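PDB 1KUT: phosphoribosylaminoimidazole-succinocarboxamide synthase from Thermotoga maritima, which catalyses the ATP-dependent joining of L-aspartate to the carboxylate of a phosphoribosyl aminoimidazole, giving SAICAR in de novo purine biosynthesis. Local coordinates for residues B[36-42]-B[213-218]; B[45-50]-B[221-225]; B[59-63]-B[74-78]. All coordinates share one frame; numbering follows the deposited sequence.

Contact 1: residues B[36-42]-B[213-218]; sequences LTGKGSI and PLKKYR
Leu-36, in a type II beta turn that runs to Lys-39 and leads into helix 39-55, meets Pro-213 and Leu-214, which lie near the beginning of the C-terminal helix; Gly-38 is the N-cap of the first helix, at positive phi (74°). The CA atoms of Lys-39 and Leu-214 lie 6.7 Å apart. Between the segments pack leucine and isoleucine branches, a proline, and the tyrosine ring with the lysine chain over it. CD1 of Leu-36 presses on CB of Pro-213 at 3.5 Å, the two side chains crossing at about a right angle. With chi1 at -179° and chi2 at 70°, Leu-214 turns CD1 to Ile-42 CD1, 3.3 Å away, a tight methyl pair. The other branch of Ile-42, CG2, lies at the edge of the Tyr-217 ring, 3.5 Å from Tyr-217 CB. A long lysine suits position 39: its CG lies over one face of that ring, CE comes 3.9 Å from Tyr-217 CE2, and NZ forms a salt bridge with Asp-190. The Tyr-217 hydroxyl is hydrogen-bonded to the same carboxylate. The loop carrying Pro-189 and Asp-190, between strands 181-183 and 192-196, lies against the Tyr-217 side of the helix pair.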
# COMPACT_ATOMS: atom_id res chain seq x y z
N LEU B 36 32.59 -3.62 0.29
CA LEU B 36 33.53 -3.08 -0.69
C LEU B 36 34.34 -1.97 -0.04
O LEU B 36 33.80 -1.16 0.72
CB LEU B 36 32.79 -2.50 -1.91
CG LEU B 36 32.03 -3.44 -2.85
CD1 LEU B 36 31.13 -2.60 -3.76
CD2 LEU B 36 33.00 -4.29 -3.67
N THR B 37 35.63 -1.92 -0.37
CA THR B 37 36.54 -0.92 0.19
C THR B 37 36.35 0.49 -0.37
O THR B 37 36.32 0.70 -1.58
CB THR B 37 38.01 -1.35 -0.05
OG1 THR B 37 38.89 -0.29 0.36
CG2 THR B 37 38.25 -1.66 -1.53
N GLY B 38 36.24 1.46 0.54
CA GLY B 38 36.09 2.85 0.15
C GLY B 38 34.73 3.25 -0.40
O GLY B 38 34.56 4.35 -0.91
N LYS B 39 33.76 2.36 -0.28
CA LYS B 39 32.41 2.62 -0.77
C LYS B 39 31.67 3.66 0.11
O LYS B 39 30.83 4.42 -0.39
CB LYS B 39 31.68 1.27 -0.83
CG LYS B 39 30.21 1.32 -1.22
CD LYS B 39 29.35 1.37 0.02
CE LYS B 39 27.90 1.11 -0.32
NZ LYS B 39 27.08 1.21 0.91
N GLY B 40 31.99 3.71 1.40
CA GLY B 40 31.35 4.66 2.30
C GLY B 40 31.72 6.10 1.96
O GLY B 40 30.88 7.00 2.00
N SER B 41 32.99 6.31 1.62
CA SER B 41 33.50 7.64 1.27
C SER B 41 32.83 8.13 -0.01
O SER B 41 32.53 9.31 -0.17
CB SER B 41 35.01 7.56 1.06
OG SER B 41 35.59 6.77 2.09
N ILE B 42 32.62 7.19 -0.93
CA ILE B 42 32.00 7.47 -2.21
C ILE B 42 30.56 7.95 -2.01
O ILE B 42 30.17 8.98 -2.54
CB ILE B 42 32.03 6.20 -3.11
CG1 ILE B 42 33.39 6.10 -3.81
CG2 ILE B 42 30.89 6.21 -4.11
CD1 ILE B 42 33.57 4.88 -4.68
N PRO B 213 31.35 -4.31 -8.19
CA PRO B 213 30.24 -3.44 -7.81
C PRO B 213 30.62 -1.98 -7.57
O PRO B 213 29.87 -1.07 -7.90
CB PRO B 213 29.69 -4.11 -6.56
CG PRO B 213 30.00 -5.56 -6.80
CD PRO B 213 31.41 -5.49 -7.31
N LEU B 214 31.80 -1.76 -6.99
CA LEU B 214 32.22 -0.40 -6.71
C LEU B 214 32.27 0.46 -7.96
O LEU B 214 32.28 1.69 -7.86
CB LEU B 214 33.59 -0.38 -6.02
CG LEU B 214 34.15 1.00 -5.63
CD1 LEU B 214 33.34 1.60 -4.48
CD2 LEU B 214 35.61 0.87 -5.21
N LYS B 215 32.27 -0.16 -9.13
CA LYS B 215 32.35 0.63 -10.36
C LYS B 215 31.20 1.61 -10.62
O LYS B 215 31.44 2.76 -11.02
CB LYS B 215 32.53 -0.28 -11.58
CG LYS B 215 32.79 0.52 -12.85
CD LYS B 215 33.65 -0.22 -13.83
CE LYS B 215 34.18 0.73 -14.89
NZ LYS B 215 35.19 0.07 -15.77
N LYS B 216 29.96 1.17 -10.41
CA LYS B 216 28.83 2.07 -10.64
C LYS B 216 28.92 3.26 -9.69
O LYS B 216 28.60 4.39 -10.08
CB LYS B 216 27.49 1.35 -10.44
CG LYS B 216 27.06 1.15 -8.99
CD LYS B 216 25.61 0.65 -8.90
CE LYS B 216 25.19 0.41 -7.45
NZ LYS B 216 23.81 -0.19 -7.34
N TYR B 217 29.35 3.01 -8.45
CA TYR B 217 29.48 4.07 -7.46
C TYR B 217 30.53 5.08 -7.89
O TYR B 217 30.31 6.30 -7.82
CB TYR B 217 29.87 3.51 -6.09
CG TYR B 217 28.81 2.62 -5.47
CD1 TYR B 217 28.66 1.30 -5.87
CD2 TYR B 217 27.95 3.12 -4.48
CE1 TYR B 217 27.68 0.48 -5.31
CE2 TYR B 217 26.95 2.31 -3.92
CZ TYR B 217 26.83 0.99 -4.34
OH TYR B 217 25.86 0.18 -3.80
N ARG B 218 31.68 4.58 -8.33
CA ARG B 218 32.75 5.47 -8.77
C ARG B 218 32.23 6.33 -9.91
O ARG B 218 32.44 7.54 -9.92
CB ARG B 218 33.98 4.67 -9.21
CG ARG B 218 34.70 3.93 -8.08
CD ARG B 218 36.08 3.45 -8.53
NE ARG B 218 36.01 2.69 -9.78
CZ ARG B 218 35.89 1.37 -9.87
NH1 ARG B 218 35.84 0.61 -8.78
NH2 ARG B 218 35.80 0.80 -11.07

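Contact 2: residues B[45-50]-B[221-225]; sequences ETTAIL and LELCR
Two neighbouring helices, 39-55 and the C-terminal 214-229, pack here through Glu-45, Thr-46, Ile-49 and Leu-50 on one and Leu-221, Cys-224 and Arg-225 on the other. The short segments run nearly the same way, their axes 30° apart and 9.6 Å from each other at closest approach. Near Thr-46 and Leu-221 the backbones come together, with CA atoms 5.4 Å apart, a spacing that suits the small threonine. Its methyl CG2 meets Leu-221 CD1 at 3.4 Å, a tight carbon pair, while OG1 makes a weak hydrogen bond to the carbonyl of Ile-187. Further along, Ile-49 sets CG2 against Cys-224 CB at 3.8 Å and CD1 over the aliphatic start of Arg-225. The sulfur of Cys-224, compact and weakly polar, fits beside Leu-50 CD1 at 3.5 Å.

At the margin of this apolar seam lies a salt bridge. Glu-45 is fully extended, with CG anti to the backbone N (chi1 -178°), and reaches across Leu-221 to Arg-225. The guanidinium grips it side-on: NE donates to OE1 at 2.8 Å and NH2 to OE2, also at 2.8 Å. The grip is not flat, since the carboxylate and guanidinium planes are 44° apart; NE meets OE1 from above the carboxylate plane, whereas NH2 approaches OE2 on the syn side. Leu-221 CD2 lies over one face of the guanidinium, toward its rim, so the leucine backs the ion pair as well as filling the seam.

Helix 138-160 flanks the apolar end, where Leu-155 and Phe-158 touch Leu-50 and Phe-159 touches Cys-224. The whole is an apolar seam between two near-parallel helices, closed at its exposed margin by a salt bridge, in a fold that sets helices against antiparallel sheets.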
# COMPACT_ATOMS: atom_id res chain seq x y z
N GLU B 45 30.25 11.41 -0.11
CA GLU B 45 30.46 12.55 -0.99
C GLU B 45 29.38 12.78 -2.05
O GLU B 45 29.02 13.93 -2.32
CB GLU B 45 31.84 12.46 -1.65
CG GLU B 45 32.14 13.64 -2.55
CD GLU B 45 33.52 13.53 -3.19
OE1 GLU B 45 33.86 14.42 -4.00
OE2 GLU B 45 34.24 12.54 -2.87
N THR B 46 28.86 11.73 -2.68
CA THR B 46 27.83 11.99 -3.68
C THR B 46 26.56 12.48 -2.95
O THR B 46 25.81 13.28 -3.48
CB THR B 46 27.56 10.77 -4.62
OG1 THR B 46 26.39 10.06 -4.21
CG2 THR B 46 28.75 9.83 -4.61
N THR B 47 26.35 12.03 -1.72
CA THR B 47 25.19 12.50 -0.96
C THR B 47 25.33 14.01 -0.72
O THR B 47 24.40 14.77 -0.97
CB THR B 47 25.09 11.80 0.42
OG1 THR B 47 24.84 10.41 0.23
CG2 THR B 47 23.96 12.40 1.27
N ALA B 48 26.51 14.42 -0.25
CA ALA B 48 26.81 15.83 0.04
C ALA B 48 26.71 16.74 -1.17
O ALA B 48 26.31 17.90 -1.05
CB ALA B 48 28.17 15.94 0.65
N ILE B 49 27.10 16.24 -2.33
CA ILE B 49 27.01 16.99 -3.57
C ILE B 49 25.54 17.15 -3.94
O ILE B 49 25.04 18.26 -4.12
CB ILE B 49 27.76 16.24 -4.70
CG1 ILE B 49 29.27 16.35 -4.46
CG2 ILE B 49 27.32 16.75 -6.07
CD1 ILE B 49 30.11 15.82 -5.60
N LEU B 50 24.84 16.04 -4.06
CA LEU B 50 23.43 16.09 -4.40
C LEU B 50 22.61 16.97 -3.42
O LEU B 50 21.88 17.86 -3.85
CB LEU B 50 22.87 14.66 -4.46
CG LEU B 50 22.93 13.87 -5.78
CD1 LEU B 50 23.76 14.58 -6.84
CD2 LEU B 50 23.44 12.46 -5.51
N LEU B 221 29.73 9.06 -8.66
CA LEU B 221 30.46 10.15 -8.03
C LEU B 221 31.10 11.08 -9.06
O LEU B 221 30.83 12.29 -9.05
CB LEU B 221 31.54 9.62 -7.08
CG LEU B 221 32.34 10.71 -6.34
CD1 LEU B 221 31.39 11.65 -5.61
CD2 LEU B 221 33.31 10.06 -5.34
N GLU B 222 31.94 10.53 -9.93
CA GLU B 222 32.63 11.34 -10.95
C GLU B 222 31.61 12.18 -11.69
O GLU B 222 31.82 13.35 -11.99
CB GLU B 222 33.37 10.46 -11.94
CG GLU B 222 34.23 9.38 -11.29
CD GLU B 222 34.95 8.49 -12.32
OE1 GLU B 222 34.27 7.94 -13.23
OE2 GLU B 222 36.19 8.35 -12.21
N LEU B 223 30.49 11.55 -12.00
CA LEU B 223 29.40 12.22 -12.69
C LEU B 223 28.92 13.42 -11.88
O LEU B 223 28.81 14.53 -12.40
CB LEU B 223 28.28 11.21 -12.90
CG LEU B 223 27.00 11.65 -13.58
CD1 LEU B 223 26.27 10.43 -14.09
CD2 LEU B 223 26.14 12.41 -12.59
N CYS B 224 28.64 13.21 -10.60
CA CYS B 224 28.18 14.29 -9.74
C CYS B 224 29.23 15.38 -9.60
O CYS B 224 28.90 16.57 -9.59
CB CYS B 224 27.77 13.74 -8.37
SG CYS B 224 26.24 12.74 -8.43
N ARG B 225 30.50 15.00 -9.49
CA ARG B 225 31.57 15.98 -9.38
C ARG B 225 31.60 16.84 -10.64
O ARG B 225 31.69 18.08 -10.58
CB ARG B 225 32.92 15.28 -9.22
CG ARG B 225 33.17 14.70 -7.84
CD ARG B 225 34.51 13.97 -7.78
NE ARG B 225 34.86 13.55 -6.42
CZ ARG B 225 35.90 12.78 -6.12
NH1 ARG B 225 36.68 12.33 -7.09
NH2 ARG B 225 36.16 12.46 -4.86

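Contact 3: residues B[59-63]-B[74-78]; sequences IKTHL and VIPLK
The carbonyl oxygen of His-62 takes a hydrogen bond from the backbone N of Ile-75 at 2.9 Å, with an N-H...O angle of 154° and the donor in the carbonyl plane. The CA of Val-74 also comes close to this oxygen, 3.0 Å away, in a CA-H...O contact. Next to it, Leu-63 and Val-74 form an antiparallel non-hydrogen-bonded pair. This pairing lies at the open end of the beta hairpin of strands 63-67 and 71-74, which continues into the two loops; strand 71-74 in turn pairs with 16-21 in an antiparallel sheet.

The side chain of His-62 fills the angle between the two segments. Its chi1 of 74° tucks the ring back over the backbone, where it runs beside Val-74. Val-74 CG1 stands over the centre of the ring, 3.6 Å from the centroid and only 10° off the normal, a CH-pi contact for which a flat ring and a beta-branched partner are well matched. On the CB of the histidine, Leu-77 CD1 closes in at 3.5 Å, and Ile-75 CG1 lies 3.6 Å from the same atom. An alanine here would keep the CB that Leu-77 and Ile-75 touch, but is likely to leave Val-74 CG1 without the ring it covers and open a gap beside the valine. Met-51 of helix 39-55 and Leu-19 of strand 16-21 also touch His-62, which is buried, while the hydroxyl of Thr-61 turns to Ser-55 at the end of the same helix.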
# COMPACT_ATOMS: atom_id res chain seq x y z
N ILE B 59 15.02 23.42 -0.95
CA ILE B 59 14.62 22.15 -0.39
C ILE B 59 15.41 21.98 0.89
O ILE B 59 16.63 22.15 0.90
CB ILE B 59 14.92 21.04 -1.41
CG1 ILE B 59 13.99 21.22 -2.61
CG2 ILE B 59 14.80 19.67 -0.76
CD1 ILE B 59 14.34 20.42 -3.85
N LYS B 60 14.71 21.66 1.97
CA LYS B 60 15.34 21.47 3.27
C LYS B 60 15.90 20.07 3.40
O LYS B 60 15.16 19.09 3.23
CB LYS B 60 14.33 21.70 4.41
CG LYS B 60 13.70 23.09 4.45
CD LYS B 60 12.75 23.23 5.63
CE LYS B 60 12.27 24.68 5.79
NZ LYS B 60 11.58 25.18 4.57
N THR B 61 17.20 19.97 3.69
CA THR B 61 17.84 18.68 3.89
C THR B 61 18.66 18.83 5.17
O THR B 61 18.93 19.95 5.61
CB THR B 61 18.76 18.28 2.70
OG1 THR B 61 20.02 18.94 2.81
CG2 THR B 61 18.11 18.69 1.38
N HIS B 62 19.06 17.71 5.77
CA HIS B 62 19.80 17.76 7.02
C HIS B 62 21.32 17.96 6.91
O HIS B 62 22.00 18.05 7.93
CB HIS B 62 19.46 16.51 7.87
CG HIS B 62 20.08 15.22 7.39
ND1 HIS B 62 20.48 15.01 6.09
CD2 HIS B 62 20.33 14.06 8.05
CE1 HIS B 62 20.94 13.78 5.96
NE2 HIS B 62 20.86 13.18 7.14
N LEU B 63 21.84 18.07 5.68
CA LEU B 63 23.28 18.26 5.51
C LEU B 63 23.80 19.63 5.95
O LEU B 63 23.31 20.67 5.50
CB LEU B 63 23.71 18.06 4.05
CG LEU B 63 25.15 18.49 3.69
CD1 LEU B 63 26.16 17.59 4.42
CD2 LEU B 63 25.38 18.42 2.16
N VAL B 74 25.43 16.66 10.12
CA VAL B 74 24.01 16.88 9.89
C VAL B 74 23.30 17.48 11.09
O VAL B 74 23.82 17.45 12.20
CB VAL B 74 23.30 15.56 9.54
CG1 VAL B 74 23.85 15.00 8.24
CG2 VAL B 74 23.49 14.55 10.66
N ILE B 75 22.13 18.03 10.84
CA ILE B 75 21.31 18.61 11.90
C ILE B 75 20.40 17.49 12.39
O ILE B 75 19.84 16.74 11.59
CB ILE B 75 20.40 19.75 11.38
CG1 ILE B 75 19.47 19.20 10.31
CG2 ILE B 75 21.23 20.88 10.82
CD1 ILE B 75 18.43 20.20 9.83
N PRO B 76 20.24 17.36 13.71
CA PRO B 76 19.37 16.30 14.21
C PRO B 76 17.95 16.41 13.66
O PRO B 76 17.44 17.51 13.40
CB PRO B 76 19.42 16.47 15.72
CG PRO B 76 19.87 17.91 15.91
CD PRO B 76 20.88 18.08 14.82
N LEU B 77 17.31 15.26 13.47
CA LEU B 77 15.95 15.22 12.97
C LEU B 77 15.23 14.12 13.71
O LEU B 77 15.85 13.14 14.11
CB LEU B 77 15.91 14.90 11.48
CG LEU B 77 16.50 15.86 10.44
CD1 LEU B 77 16.46 15.18 9.07
CD2 LEU B 77 15.70 17.16 10.41
N LYS B 78 13.94 14.28 13.93
CA LYS B 78 13.18 13.20 14.55
C LYS B 78 12.62 12.48 13.31
O LYS B 78 11.61 12.89 12.74
CB LYS B 78 12.05 13.72 15.43
CG LYS B 78 11.53 12.64 16.40
CD LYS B 78 10.34 13.09 17.25
CE LYS B 78 9.99 12.02 18.29
NZ LYS B 78 9.79 10.68 17.64

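Overall arrangement
Contacts 1 and 2 join the same two helices, 39-55 and 214-229, at successive levels, and they touch where Ile-42 O nears Leu-221 CD1. Contact 1, toward the helix starts, is partly buried and packs through carbon contacts, with no polar bond between its segments, its polar ends turning to Asp-190; contact 2 is buried, yet carries a salt bridge at its edge. Contact 3 belongs to other elements, the loops flanking a hairpin, and relies on a backbone hydrogen bond and a ring-methyl contact; it too is partly buried, with His-62 and Val-74 inside. It meets contact 2 through Leu-63 CD2 and Ala-48 O, so helix 39-55 has one side on the C-terminal helix and another on the sheet.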